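Local structure of lectin CEL-I, N-acetyl-D-galactosamine-specific C-type (Cucumaria echinata, 4WQQ) at residues T21-W25 against A130-Y134; N41-V47 against M135-E141; V49-Q55 against G94-W98; A109-Q114 against N124-A128. The protein binds galactose and N-acetylgalactosamine as a calcium-dependent C-type lectin, and in this engineered form recognises mannose. The protein carries 3 engineered substitutions. One frame throughout, in Å; residues are numbered along the deposited sequence.

Strand 132-140 runs through interactions 1 and 2: interaction 1 takes its first residues against strand 14-23, interaction 2 its later ones against strand 42-46. Trp25 joins the two, its NE1 3.6 Å from Leu46 CD1. The same tryptophan reaches interaction 4, where its CD2 lies 3.3 Å from Tyr112 CD1. Interaction 4 holds the calcium ions and the mannose, and its centre is about 11 Å from that of interaction 1 but about 21 Å from that of interaction 2. Interaction 3, at the start of helix 52-65, is tied to interaction 2 by the salt bridge Lys137 NZ to Glu54 OE2 (2.8 Å) and to interaction 4 by Trp98, which packs on Asn124 and Asp125.

Interaction 1 (T21-W25 against A130-Y134); sequences TLTTW and AQAKY
The ring of Tyr134 has the carbonyl oxygen of Thr21 at its edge, near the ring plane and 3.8 Å from CD1, while Thr23 CG2 comes in obliquely to the same CD1 at 3.7 Å. Tyr134 also touches Ala28, Glu31 and Cys32 of helix 25-34. A second flat group, the amide of Gln131, reaches along the facing backbone, with NE2 3.5 Å from Thr23 CA. The rotation of Thr23 divides its two branches: OG1 stands opposite the backbone N (chi1 -163°) and bonds to Asn27, which leaves the methyl to the tyrosine. Between the backbones, Thr23 and Ala132 form an antiparallel hydrogen-bonded pair, with Thr23 N to Ala132 O and Ala132 N to Thr23 O both 2.9 Å. The strand axes are inclined at 117°, with this one bridge between the segments. Beside it Leu22 CD2 presses tightly on Ala132 CA (3.5 Å), and Leu22 CG lies 4.0 Å from the aliphatic CE of Lys133, whose ammonium goes to Asp66. The pairing joins strand 14-23 to the C-terminal strand 132-140, as in the C-type lectin fold, just where the former gives way to helix 25-34; Thr24 is the N-cap, its hydroxyl capping Asn27 N. Past the pairing a water accepts from Trp25 N and donates to Ala130 O, satisfying both, and Thr23 O is gripped twice, by Ala132 N and the indole of Trp73.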
loop_
_atom_site.group_PDB
_atom_site.type_symbol
_atom_site.label_atom_id
_atom_site.label_comp_id
_atom_site.label_asym_id
_atom_site.label_seq_id
_atom_site.Cartn_x
_atom_site.Cartn_y
_atom_site.Cartn_z
ATOM N N THR A 21 7.644 -15.542 15.331
ATOM C CA THR A 21 8.537 -15.164 16.423
ATOM C C THR A 21 7.722 -15.049 17.645
ATOM O O THR A 21 6.697 -14.311 17.701
ATOM C CB THR A 21 9.232 -13.803 16.096
ATOM O OG1 THR A 21 10.119 -13.969 14.966
ATOM C CG2 THR A 21 10.049 -13.265 17.270
ATOM N N LEU A 22 8.126 -15.789 18.658
ATOM C CA LEU A 22 7.468 -15.708 19.923
ATOM C C LEU A 22 7.795 -14.388 20.643
ATOM O O LEU A 22 8.987 -14.007 20.807
ATOM C CB LEU A 22 7.943 -16.894 20.797
ATOM C CG LEU A 22 7.158 -18.150 21.142
ATOM C CD1 LEU A 22 7.694 -18.651 22.498
ATOM C CD2 LEU A 22 5.679 -17.969 21.302
ATOM N N THR A 23 6.772 -13.665 21.113
ATOM C CA THR A 23 6.972 -12.425 21.810
ATOM C C THR A 23 5.712 -12.108 22.691
ATOM O O THR A 23 4.709 -12.803 22.667
ATOM C CB THR A 23 7.390 -11.232 20.841
ATOM O OG1 THR A 23 7.947 -10.171 21.610
ATOM C CG2 THR A 23 6.181 -10.692 20.033
ATOM N N THR A 24 5.818 -11.052 23.472
ATOM C CA THR A 24 4.734 -10.541 24.270
ATOM C C THR A 24 3.726 -9.785 23.383
ATOM O O THR A 24 4.063 -9.352 22.300
ATOM C CB THR A 24 5.222 -9.595 25.345
ATOM O OG1 THR A 24 5.921 -8.489 24.727
ATOM C CG2 THR A 24 6.169 -10.298 26.319
ATOM N N TRP A 25 2.524 -9.624 23.875
ATOM C CA TRP A 25 1.514 -8.892 23.146
ATOM C C TRP A 25 1.983 -7.440 22.916
ATOM O O TRP A 25 1.843 -6.924 21.815
ATOM C CB TRP A 25 0.184 -8.888 23.849
ATOM C CG TRP A 25 -0.947 -8.249 23.089
ATOM C CD1 TRP A 25 -1.845 -8.865 22.280
ATOM C CD2 TRP A 25 -1.316 -6.869 23.097
ATOM N NE1 TRP A 25 -2.722 -7.958 21.772
ATOM C CE2 TRP A 25 -2.431 -6.725 22.276
ATOM C CE3 TRP A 25 -0.821 -5.734 23.739
ATOM C CZ2 TRP A 25 -3.068 -5.479 22.088
ATOM C CZ3 TRP A 25 -1.475 -4.525 23.565
ATOM C CH2 TRP A 25 -2.581 -4.411 22.772
ATOM N N ALA A 130 2.640 -13.591 28.950
ATOM C CA ALA A 130 2.530 -14.664 27.994
ATOM C C ALA A 130 3.204 -14.301 26.685
ATOM O O ALA A 130 3.443 -13.118 26.378
ATOM C CB ALA A 130 1.053 -14.955 27.781
ATOM N N GLN A 131 3.595 -15.325 25.956
ATOM C CA GLN A 131 4.199 -15.102 24.665
ATOM C C GLN A 131 3.466 -15.928 23.607
ATOM O O GLN A 131 2.906 -16.963 23.912
ATOM C CB GLN A 131 5.704 -15.423 24.685
ATOM C CG GLN A 131 6.446 -14.548 25.700
ATOM C CD GLN A 131 7.895 -14.218 25.424
ATOM O OE1 GLN A 131 8.591 -13.682 26.312
ATOM N NE2 GLN A 131 8.377 -14.511 24.268
ATOM N N ALA A 132 3.497 -15.440 22.360
ATOM C CA ALA A 132 2.807 -15.992 21.246
ATOM C C ALA A 132 3.416 -15.462 19.978
ATOM O O ALA A 132 4.188 -14.507 20.034
ATOM C CB ALA A 132 1.302 -15.702 21.262
ATOM N N LYS A 133 3.024 -16.085 18.848
ATOM C CA LYS A 133 3.386 -15.614 17.511
ATOM C C LYS A 133 2.500 -14.390 17.213
ATOM O O LYS A 133 1.638 -14.088 18.036
ATOM C CB LYS A 133 3.229 -16.710 16.476
ATOM C CG LYS A 133 3.889 -18.005 16.876
ATOM C CD LYS A 133 5.392 -17.908 17.039
ATOM C CE LYS A 133 5.976 -19.294 17.498
ATOM N NZ LYS A 133 5.755 -20.341 16.459
ATOM N N TYR A 134 2.699 -13.687 16.103
ATOM C CA TYR A 134 1.806 -12.561 15.823
ATOM C C TYR A 134 1.594 -12.337 14.338
ATOM O O TYR A 134 2.335 -12.784 13.518
ATOM C CB TYR A 134 2.244 -11.291 16.560
ATOM C CG TYR A 134 3.571 -10.738 16.125
ATOM C CD1 TYR A 134 4.751 -11.232 16.627
ATOM C CD2 TYR A 134 3.635 -9.629 15.234
ATOM C CE1 TYR A 134 5.941 -10.672 16.247
ATOM C CE2 TYR A 134 4.806 -9.086 14.841
ATOM C CZ TYR A 134 5.973 -9.600 15.328
ATOM O OH TYR A 134 7.222 -9.073 14.972
HETATM O O HOH W 1 2.000 -10.770 26.525
#

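Interaction 2 (N41-V47 against M135-E141); sequences NVRSDLV and MCKLTFE
Strands 42-46 and 135-140 run antiparallel with their axes at 152°, and Arg43-Thr139 and Asp45-Lys137 are the hydrogen-bonded pairs. Past Asp45, Val47 N continues the pairing to Met135 O (3.1 Å). On the face bearing Val42, Ser44, Leu138 and Phe140, Val42 lies alongside Phe140 with CG2 3.7 Å from CD1, and Leu138 CD2 reaches Ser44 CB at 3.5 Å. On the other face Arg43 NE donates to Glu141 OE1 (2.8 Å, 160°). The oxygen sits in the guanidinium plane, whereas the arginine meets the carboxylate from above its plane. Arg43 NH1 turns to Asp45 OD2 (2.9 Å), and a water links NH2 to Glu141 OE2, so three edge positions fix the guanidinium. At the far end Val47 CB packs on Met135 CG, near Val58 of helix 52-65. Leu40 of the second subunit covers Val42 and Leu138. Cys136, disulfide-bonded to Cys32 of helix 25-34, pins this sheet to that helix, as is characteristic of the C-type lectin fold.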
loop_
_atom_site.group_PDB
_atom_site.type_symbol
_atom_site.label_atom_id
_atom_site.label_comp_id
_atom_site.label_asym_id
_atom_site.label_seq_id
_atom_site.Cartn_x
_atom_site.Cartn_y
_atom_site.Cartn_z
ATOM N N ASN A 41 -1.188 7.131 4.545
ATOM C CA ASN A 41 -2.236 6.813 5.533
ATOM C C ASN A 41 -2.470 5.337 5.645
ATOM O O ASN A 41 -3.585 4.849 5.695
ATOM C CB ASN A 41 -3.536 7.550 5.195
ATOM C CG ASN A 41 -3.367 9.018 5.291
ATOM O OD1 ASN A 41 -2.701 9.528 6.200
ATOM N ND2 ASN A 41 -3.814 9.704 4.280
ATOM N N VAL A 42 -1.361 4.597 5.653
ATOM C CA VAL A 42 -1.432 3.146 5.868
ATOM C C VAL A 42 -1.134 2.807 7.320
ATOM O O VAL A 42 -0.004 3.002 7.821
ATOM C CB VAL A 42 -0.458 2.361 4.970
ATOM C CG1 VAL A 42 -0.586 0.867 5.162
ATOM C CG2 VAL A 42 -0.691 2.715 3.505
ATOM N N ARG A 43 -2.134 2.309 8.011
ATOM C CA ARG A 43 -1.906 1.782 9.369
ATOM C C ARG A 43 -1.505 0.341 9.269
ATOM O O ARG A 43 -2.146 -0.435 8.602
ATOM C CB ARG A 43 -3.200 1.921 10.205
ATOM C CG ARG A 43 -3.188 1.061 11.457
ATOM C CD ARG A 43 -4.500 1.004 12.216
ATOM N NE ARG A 43 -4.850 2.310 12.722
ATOM C CZ ARG A 43 -4.363 2.831 13.837
ATOM N NH1 ARG A 43 -3.683 2.096 14.703
ATOM N NH2 ARG A 43 -4.620 4.071 14.133
ATOM N N SER A 44 -0.395 -0.006 9.927
ATOM C CA SER A 44 -0.056 -1.370 10.234
ATOM C C SER A 44 -0.321 -1.595 11.693
ATOM O O SER A 44 0.008 -0.780 12.513
ATOM C CB SER A 44 1.405 -1.634 9.874
ATOM O OG SER A 44 1.827 -2.972 10.152
ATOM N N ASP A 45 -0.942 -2.719 12.032
ATOM C CA ASP A 45 -1.347 -2.963 13.426
ATOM C C ASP A 45 -1.529 -4.455 13.614
ATOM O O ASP A 45 -1.441 -5.267 12.629
ATOM C CB ASP A 45 -2.602 -2.164 13.708
ATOM C CG ASP A 45 -2.741 -1.733 15.136
ATOM O OD1 ASP A 45 -2.364 -2.520 16.063
ATOM O OD2 ASP A 45 -3.354 -0.664 15.373
ATOM N N LEU A 46 -1.671 -4.893 14.829
ATOM C CA LEU A 46 -2.099 -6.269 15.054
ATOM C C LEU A 46 -3.431 -6.532 14.318
ATOM O O LEU A 46 -4.243 -5.657 14.210
ATOM C CB LEU A 46 -2.270 -6.535 16.552
ATOM C CG LEU A 46 -0.944 -6.825 17.288
ATOM C CD1 LEU A 46 -1.120 -6.715 18.778
ATOM C CD2 LEU A 46 -0.300 -8.153 16.910
ATOM N N VAL A 47 -3.613 -7.741 13.831
ATOM C CA VAL A 47 -4.808 -8.111 13.044
ATOM C C VAL A 47 -6.061 -7.917 13.895
ATOM O O VAL A 47 -6.127 -8.272 15.094
ATOM C CB VAL A 47 -4.613 -9.555 12.497
ATOM C CG1 VAL A 47 -4.551 -10.552 13.641
ATOM C CG2 VAL A 47 -5.695 -9.915 11.513
ATOM N N MET A 135 0.522 -11.645 14.066
ATOM C CA MET A 135 0.138 -11.325 12.710
ATOM C C MET A 135 -0.200 -9.822 12.625
ATOM O O MET A 135 -0.983 -9.296 13.438
ATOM C CB MET A 135 -1.134 -12.099 12.460
ATOM C CG MET A 135 -1.881 -11.823 11.197
ATOM S SD MET A 135 -1.381 -12.878 9.864
ATOM C CE MET A 135 -1.535 -14.633 10.425
ATOM N N CYS A 136 0.302 -9.183 11.588
ATOM C CA CYS A 136 -0.028 -7.802 11.328
ATOM C C CYS A 136 -0.965 -7.656 10.135
ATOM O O CYS A 136 -1.084 -8.577 9.310
ATOM C CB CYS A 136 1.222 -6.988 11.051
ATOM S SG CYS A 136 2.548 -7.220 12.289
ATOM N N LYS A 137 -1.605 -6.514 10.070
ATOM C CA LYS A 137 -2.625 -6.238 9.029
ATOM C C LYS A 137 -2.411 -4.811 8.651
ATOM O O LYS A 137 -2.254 -3.969 9.523
ATOM C CB LYS A 137 -4.001 -6.450 9.636
ATOM C CG LYS A 137 -5.220 -6.088 8.843
ATOM C CD LYS A 137 -6.503 -6.516 9.621
ATOM C CE LYS A 137 -7.731 -5.848 9.024
ATOM N NZ LYS A 137 -9.013 -6.285 9.622
ATOM N N LEU A 138 -2.494 -4.532 7.341
ATOM C CA LEU A 138 -2.597 -3.184 6.838
ATOM C C LEU A 138 -4.017 -2.719 6.633
ATOM O O LEU A 138 -4.833 -3.448 6.063
ATOM C CB LEU A 138 -1.863 -3.092 5.532
ATOM C CG LEU A 138 -0.394 -3.481 5.590
ATOM C CD1 LEU A 138 0.182 -3.185 4.254
ATOM C CD2 LEU A 138 0.470 -2.815 6.680
ATOM N N THR A 139 -4.273 -1.483 7.066
ATOM C CA THR A 139 -5.555 -0.823 6.837
ATOM C C THR A 139 -5.260 0.497 6.081
ATOM O O THR A 139 -4.472 1.332 6.517
ATOM C CB THR A 139 -6.317 -0.548 8.167
ATOM O OG1 THR A 139 -6.562 -1.801 8.820
ATOM C CG2 THR A 139 -7.666 0.140 7.935
ATOM N N PHE A 140 -5.943 0.682 4.950
ATOM C CA PHE A 140 -5.810 1.879 4.131
ATOM C C PHE A 140 -6.824 2.861 4.540
ATOM O O PHE A 140 -7.968 2.807 4.130
ATOM C CB PHE A 140 -5.863 1.508 2.690
ATOM C CG PHE A 140 -4.868 0.426 2.372
ATOM C CD1 PHE A 140 -3.539 0.716 2.212
ATOM C CD2 PHE A 140 -5.270 -0.886 2.255
ATOM C CE1 PHE A 140 -2.639 -0.304 1.954
ATOM C CE2 PHE A 140 -4.366 -1.907 2.039
ATOM C CZ PHE A 140 -3.048 -1.633 1.876
ATOM N N GLU A 141 -6.354 3.716 5.442
ATOM C CA GLU A 141 -7.137 4.688 6.161
ATOM C C GLU A 141 -7.369 5.921 5.338
ATOM O O GLU A 141 -6.813 6.141 4.259
ATOM C CB GLU A 141 -6.446 5.055 7.464
ATOM C CG GLU A 141 -6.364 3.878 8.386
ATOM C CD GLU A 141 -5.933 4.259 9.785
ATOM O OE1 GLU A 141 -6.396 3.599 10.745
ATOM O OE2 GLU A 141 -5.161 5.206 9.918
ATOM O OXT GLU A 141 -8.194 6.754 5.759
HETATM O O HOH W 2 -5.473 6.242 12.349
#

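Interaction 3 (V49-Q55 against G94-W98); sequences VHSAAEQ and GYTKW
Gly94 and Tyr95 are joined to Val49 through a single water, which accepts from Gly94 N (3.0 Å) and donates to both Val49 O and Tyr95 O. A second water accepts from Tyr95 N and lies in the plane of the His50 ring, at its edge, 3.0 Å from His50 ND1; the other ring nitrogen, NE2, is bonded to Ser91. The side chain of Tyr95 then carries most of the direct contact. With CG opposite the backbone N (chi1 173°), its ring is laid flat against the chain at Ser51, whose carbonyl carbon sits 3.6 Å above the plane, over the ring centre. Ser51 N is buried here without a partner in the model. This backbone is the start of helix 52-65, where Ser51 is the N-cap: its OG accepts from Glu54 N in a nearly straight bond (3.0 Å, 166°). The tyrosine thus packs the loop before strand 112-116 on the N-terminal end of helix 52-65, one of the two helices of this C-type lectin domain. Val49 CG1 comes obliquely to Tyr95 CE2 at 3.7 Å. At the ring edge, Gln55 OE1 lies in the plane, and Gln55 CB is 3.5 Å from Tyr95 OH. Two residues on, Lys97 crosses Gln55 at about a right angle, its CD 3.7 Å from Gln55 NE2. That amide is held by Trp123 NE1 at OE1 and by Gly120 O at NE2.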
loop_
_atom_site.group_PDB
_atom_site.type_symbol
_atom_site.label_atom_id
_atom_site.label_comp_id
_atom_site.label_asym_id
_atom_site.label_seq_id
_atom_site.Cartn_x
_atom_site.Cartn_y
_atom_site.Cartn_z
ATOM N N VAL A 49 -10.360 -8.821 13.447
ATOM C CA VAL A 49 -11.111 -9.954 12.767
ATOM C C VAL A 49 -12.583 -9.559 12.744
ATOM O O VAL A 49 -13.177 -9.299 13.786
ATOM C CB VAL A 49 -10.880 -11.295 13.466
ATOM C CG1 VAL A 49 -11.542 -12.452 12.690
ATOM C CG2 VAL A 49 -9.379 -11.574 13.522
ATOM N N HIS A 50 -13.115 -9.464 11.532
ATOM C CA HIS A 50 -14.505 -8.968 11.405
ATOM C C HIS A 50 -15.516 -9.898 10.776
ATOM O O HIS A 50 -16.642 -9.448 10.584
ATOM C CB HIS A 50 -14.507 -7.613 10.735
ATOM C CG HIS A 50 -13.787 -6.600 11.536
ATOM N ND1 HIS A 50 -14.343 -5.956 12.612
ATOM C CD2 HIS A 50 -12.503 -6.158 11.448
ATOM C CE1 HIS A 50 -13.445 -5.131 13.130
ATOM N NE2 HIS A 50 -12.313 -5.251 12.452
ATOM N N SER A 51 -15.121 -11.118 10.480
ATOM C CA SER A 51 -16.010 -12.147 9.970
ATOM C C SER A 51 -15.409 -13.520 10.078
ATOM O O SER A 51 -14.199 -13.677 10.268
ATOM C CB SER A 51 -16.273 -11.848 8.495
ATOM O OG SER A 51 -15.127 -12.056 7.680
ATOM N N ALA A 52 -16.217 -14.559 9.810
ATOM C CA ALA A 52 -15.728 -15.895 9.817
ATOM C C ALA A 52 -14.724 -16.091 8.719
ATOM O O ALA A 52 -13.804 -16.872 8.856
ATOM C CB ALA A 52 -16.936 -16.859 9.655
ATOM N N ALA A 53 -14.935 -15.422 7.588
ATOM C CA ALA A 53 -14.064 -15.572 6.454
ATOM C C ALA A 53 -12.700 -14.988 6.836
ATOM O O ALA A 53 -11.680 -15.605 6.555
ATOM C CB ALA A 53 -14.637 -14.849 5.256
ATOM N N GLU A 54 -12.713 -13.816 7.457
ATOM C CA GLU A 54 -11.424 -13.213 7.893
ATOM C C GLU A 54 -10.722 -14.102 8.919
ATOM O O GLU A 54 -9.530 -14.316 8.838
ATOM C CB GLU A 54 -11.613 -11.781 8.389
ATOM C CG GLU A 54 -10.255 -11.070 8.623
ATOM C CD GLU A 54 -10.346 -9.575 8.880
ATOM O OE1 GLU A 54 -11.419 -9.063 9.333
ATOM O OE2 GLU A 54 -9.272 -8.920 8.661
ATOM N N GLN A 55 -11.477 -14.641 9.869
ATOM C CA GLN A 55 -10.972 -15.534 10.846
ATOM C C GLN A 55 -10.303 -16.718 10.173
ATOM O O GLN A 55 -9.163 -17.109 10.516
ATOM C CB GLN A 55 -12.131 -16.008 11.758
ATOM C CG GLN A 55 -11.764 -17.079 12.721
ATOM C CD GLN A 55 -10.974 -16.597 13.935
ATOM O OE1 GLN A 55 -11.048 -15.437 14.349
ATOM N NE2 GLN A 55 -10.238 -17.514 14.510
ATOM N N GLY A 94 -17.273 -6.378 16.354
ATOM C CA GLY A 94 -18.583 -6.988 16.027
ATOM C C GLY A 94 -18.437 -8.463 16.197
ATOM O O GLY A 94 -18.928 -9.107 17.194
ATOM N N TYR A 95 -17.730 -9.055 15.262
ATOM C CA TYR A 95 -17.520 -10.454 15.244
ATOM C C TYR A 95 -16.690 -10.886 16.460
ATOM O O TYR A 95 -15.730 -10.231 16.819
ATOM C CB TYR A 95 -16.789 -10.868 13.959
ATOM C CG TYR A 95 -16.360 -12.248 13.848
ATOM C CD1 TYR A 95 -17.220 -13.258 13.405
ATOM C CD2 TYR A 95 -15.037 -12.641 14.172
ATOM C CE1 TYR A 95 -16.807 -14.529 13.293
ATOM C CE2 TYR A 95 -14.628 -13.952 14.046
ATOM C CZ TYR A 95 -15.536 -14.909 13.618
ATOM O OH TYR A 95 -15.142 -16.213 13.466
ATOM N N THR A 96 -17.082 -11.981 17.082
ATOM C CA THR A 96 -16.250 -12.641 18.121
ATOM C C THR A 96 -16.197 -14.162 17.939
ATOM O O THR A 96 -17.131 -14.765 17.397
ATOM C CB THR A 96 -16.664 -12.229 19.567
ATOM O OG1 THR A 96 -17.916 -12.871 19.913
ATOM C CG2 THR A 96 -16.701 -10.738 19.772
ATOM N N LYS A 97 -15.091 -14.826 18.318
ATOM C CA LYS A 97 -15.031 -16.250 18.308
ATOM C C LYS A 97 -14.318 -16.752 19.547
ATOM O O LYS A 97 -13.377 -17.534 19.436
ATOM C CB LYS A 97 -14.324 -16.732 17.028
ATOM C CG LYS A 97 -14.587 -18.179 16.617
ATOM C CD LYS A 97 -13.607 -18.745 15.581
ATOM C CE LYS A 97 -13.586 -20.252 15.617
ATOM N NZ LYS A 97 -14.916 -20.815 15.302
ATOM N N TRP A 98 -14.827 -16.396 20.719
ATOM C CA TRP A 98 -14.246 -16.884 22.006
ATOM C C TRP A 98 -14.321 -18.359 22.161
ATOM O O TRP A 98 -15.362 -18.959 21.886
ATOM C CB TRP A 98 -14.967 -16.192 23.144
ATOM C CG TRP A 98 -14.691 -14.732 23.220
ATOM C CD1 TRP A 98 -15.566 -13.720 23.010
ATOM C CD2 TRP A 98 -13.442 -14.117 23.585
ATOM N NE1 TRP A 98 -14.941 -12.513 23.185
ATOM C CE2 TRP A 98 -13.632 -12.737 23.517
ATOM C CE3 TRP A 98 -12.160 -14.630 23.911
ATOM C CZ2 TRP A 98 -12.621 -11.833 23.840
ATOM C CZ3 TRP A 98 -11.183 -13.778 24.207
ATOM C CH2 TRP A 98 -11.403 -12.366 24.170
HETATM O O HOH W 3 -14.797 -7.911 15.649
HETATM O O HOH W 4 -18.137 -8.107 12.072
HETATM O O HOH W 5 -17.083 -6.909 13.230
#

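Interaction 4 (A109-Q114 against N124-A128); sequences AEDYGQ and NDNSA. With CA (calcium ion), chain F; CA (calcium ion), chain E; CA (calcium ion), chain G; MAN (alpha-D-mannopyranose), chain H.
Ala109 O touches Ser127 CB beyond the paired strands. Glu110 follows with its chain extended, and its carboxylate, also bonded to His106, is shared between metal and sugar: OE1 binds the calcium ion that carries the mannose (2.4 Å), while OE2 lies 2.6 Å from mannose O4 and accepts from O6. Its backbone O ligates a second calcium ion. Asp111 OD1 bridges that second ion and a third, which OD2 also binds. Asp111 and Tyr112 both face Asn126 in a classic beta bulge, and Tyr112 exchanges backbone bonds with it, the shorter being Asn126 N to Tyr112 O (2.7 Å). Tyr112 CE2 packs on Ala128 CB. Gly113 then stands opposite Asp125, whose O and OD1 both ligate the sugar-bearing calcium ion and whose carboxylate is also hydrogen-bonded to Asn105. With Asn124 OD1 (2.4 Å from that calcium ion), Glu110 OE1 and the engineered Glu102 and Asn104, these atoms make the primary sugar site of a C-type lectin. Mannose O3 and O4 complete it, 2.5 and 2.6 Å from the calcium ion. Trp123, Asn124 and Asp125 form the WND motif of the family. Gln114 supports the site from the second shell. Its OE1 accepts from Asn124 ND2 (3.0 Å) and, nearly straight, from Asn126 ND2 (2.9 Å, 171°), both from the same face of its amide. Asn124 ND2 also donates to mannose O4, so the bond to Gln114 probably helps orient it.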
loop_
_atom_site.group_PDB
_atom_site.type_symbol
_atom_site.label_atom_id
_atom_site.label_comp_id
_atom_site.label_asym_id
_atom_site.label_seq_id
_atom_site.Cartn_x
_atom_site.Cartn_y
_atom_site.Cartn_z
ATOM N N ALA A 109 -5.864 -11.303 35.570
ATOM C CA ALA A 109 -4.712 -10.737 34.904
ATOM C C ALA A 109 -4.552 -11.199 33.478
ATOM O O ALA A 109 -3.502 -11.680 33.111
ATOM C CB ALA A 109 -3.448 -11.111 35.669
ATOM N N GLU A 110 -5.620 -11.150 32.706
ATOM C CA GLU A 110 -5.536 -11.500 31.310
ATOM C C GLU A 110 -6.280 -10.465 30.522
ATOM O O GLU A 110 -7.540 -10.452 30.469
ATOM C CB GLU A 110 -6.051 -12.922 31.037
ATOM C CG GLU A 110 -5.230 -14.034 31.672
ATOM C CD GLU A 110 -5.608 -15.405 31.135
ATOM O OE1 GLU A 110 -6.846 -15.647 30.966
ATOM O OE2 GLU A 110 -4.704 -16.267 30.914
ATOM N N ASP A 111 -5.505 -9.631 29.831
ATOM C CA ASP A 111 -6.069 -8.556 29.077
ATOM C C ASP A 111 -5.830 -8.600 27.536
ATOM O O ASP A 111 -6.131 -7.656 26.846
ATOM C CB ASP A 111 -5.636 -7.203 29.655
ATOM C CG ASP A 111 -6.231 -6.896 31.079
ATOM O OD1 ASP A 111 -7.095 -7.664 31.637
ATOM O OD2 ASP A 111 -5.817 -5.845 31.631
ATOM N N TYR A 112 -5.269 -9.672 27.017
ATOM C CA TYR A 112 -4.685 -9.678 25.662
ATOM C C TYR A 112 -5.193 -10.862 24.873
ATOM O O TYR A 112 -5.030 -12.018 25.286
ATOM C CB TYR A 112 -3.120 -9.587 25.704
ATOM C CG TYR A 112 -2.733 -8.409 26.496
ATOM C CD1 TYR A 112 -2.885 -7.121 25.956
ATOM C CD2 TYR A 112 -2.414 -8.543 27.860
ATOM C CE1 TYR A 112 -2.651 -6.001 26.710
ATOM C CE2 TYR A 112 -2.178 -7.403 28.623
ATOM C CZ TYR A 112 -2.273 -6.153 28.043
ATOM O OH TYR A 112 -2.043 -5.022 28.846
ATOM N N GLY A 113 -5.809 -10.584 23.735
ATOM C CA GLY A 113 -6.441 -11.604 22.912
ATOM C C GLY A 113 -5.515 -12.351 21.954
ATOM O O GLY A 113 -4.517 -11.805 21.506
ATOM N N GLN A 114 -5.799 -13.634 21.706
ATOM C CA GLN A 114 -4.985 -14.464 20.856
ATOM C C GLN A 114 -5.856 -15.609 20.276
ATOM O O GLN A 114 -6.814 -16.042 20.921
ATOM C CB GLN A 114 -3.773 -15.058 21.645
ATOM C CG GLN A 114 -4.182 -15.904 22.846
ATOM C CD GLN A 114 -3.067 -16.431 23.733
ATOM O OE1 GLN A 114 -3.368 -17.281 24.537
ATOM N NE2 GLN A 114 -1.839 -15.909 23.667
ATOM N N ASN A 124 -8.663 -16.813 22.995
ATOM C CA ASN A 124 -8.407 -16.807 24.406
ATOM C C ASN A 124 -7.827 -15.425 24.801
ATOM O O ASN A 124 -7.151 -14.771 23.991
ATOM C CB ASN A 124 -7.384 -17.857 24.702
ATOM C CG ASN A 124 -6.998 -17.890 26.148
ATOM O OD1 ASN A 124 -7.826 -17.825 27.049
ATOM N ND2 ASN A 124 -5.690 -17.946 26.382
ATOM N N ASP A 125 -8.121 -14.991 26.023
ATOM C CA ASP A 125 -7.414 -13.915 26.668
ATOM C C ASP A 125 -6.223 -14.461 27.455
ATOM O O ASP A 125 -6.305 -15.509 28.136
ATOM C CB ASP A 125 -8.337 -13.025 27.513
ATOM C CG ASP A 125 -9.039 -13.794 28.664
ATOM O OD1 ASP A 125 -9.155 -15.050 28.654
ATOM O OD2 ASP A 125 -9.535 -13.108 29.545
ATOM N N ASN A 126 -5.124 -13.715 27.397
ATOM C CA ASN A 126 -3.942 -14.147 28.101
ATOM C C ASN A 126 -3.245 -12.909 28.719
ATOM O O ASN A 126 -3.680 -11.754 28.546
ATOM C CB ASN A 126 -3.052 -14.977 27.160
ATOM C CG ASN A 126 -2.299 -16.113 27.880
ATOM O OD1 ASN A 126 -1.857 -15.964 29.032
ATOM N ND2 ASN A 126 -2.115 -17.259 27.196
ATOM N N SER A 127 -2.165 -13.163 29.419
ATOM C CA SER A 127 -1.561 -12.134 30.232
ATOM C C SER A 127 -0.484 -11.326 29.519
ATOM O O SER A 127 -0.043 -11.670 28.459
ATOM C CB SER A 127 -0.931 -12.803 31.437
ATOM O OG SER A 127 0.277 -13.432 31.007
ATOM N N ALA A 128 0.027 -10.316 30.207
ATOM C CA ALA A 128 1.102 -9.504 29.627
ATOM C C ALA A 128 2.436 -10.144 29.615
ATOM O O ALA A 128 3.379 -9.642 28.964
ATOM C CB ALA A 128 1.133 -8.165 30.410
HETATM CA CA CA F . -7.985 -16.931 29.254
HETATM CA CA CA E . -9.120 -8.850 31.154
HETATM CA CA CA G . -7.430 -6.148 33.486
HETATM C C1 MAN H . -5.610 -22.115 30.389
HETATM C C2 MAN H . -6.937 -21.417 30.335
HETATM C C3 MAN H . -6.877 -20.093 29.587
HETATM C C4 MAN H . -5.667 -19.311 30.072
HETATM C C5 MAN H . -4.413 -20.152 29.739
HETATM C C6 MAN H . -3.072 -19.529 30.045
HETATM O O1 MAN H . -5.469 -22.628 29.093
HETATM O O2 MAN H . -7.217 -21.149 31.683
HETATM O O3 MAN H . -8.070 -19.383 29.901
HETATM O O4 MAN H . -5.698 -18.070 29.394
HETATM O O5 MAN H . -4.481 -21.282 30.688
HETATM O O6 MAN H . -3.305 -19.149 31.386
HETATM O O HOH W 6 -0.755 -9.748 33.295
HETATM O O HOH W 7 -10.362 -10.657 30.310
HETATM O O HOH W 8 -7.473 -8.298 34.683
HETATM O O HOH W 9 -8.404 -4.282 32.587
#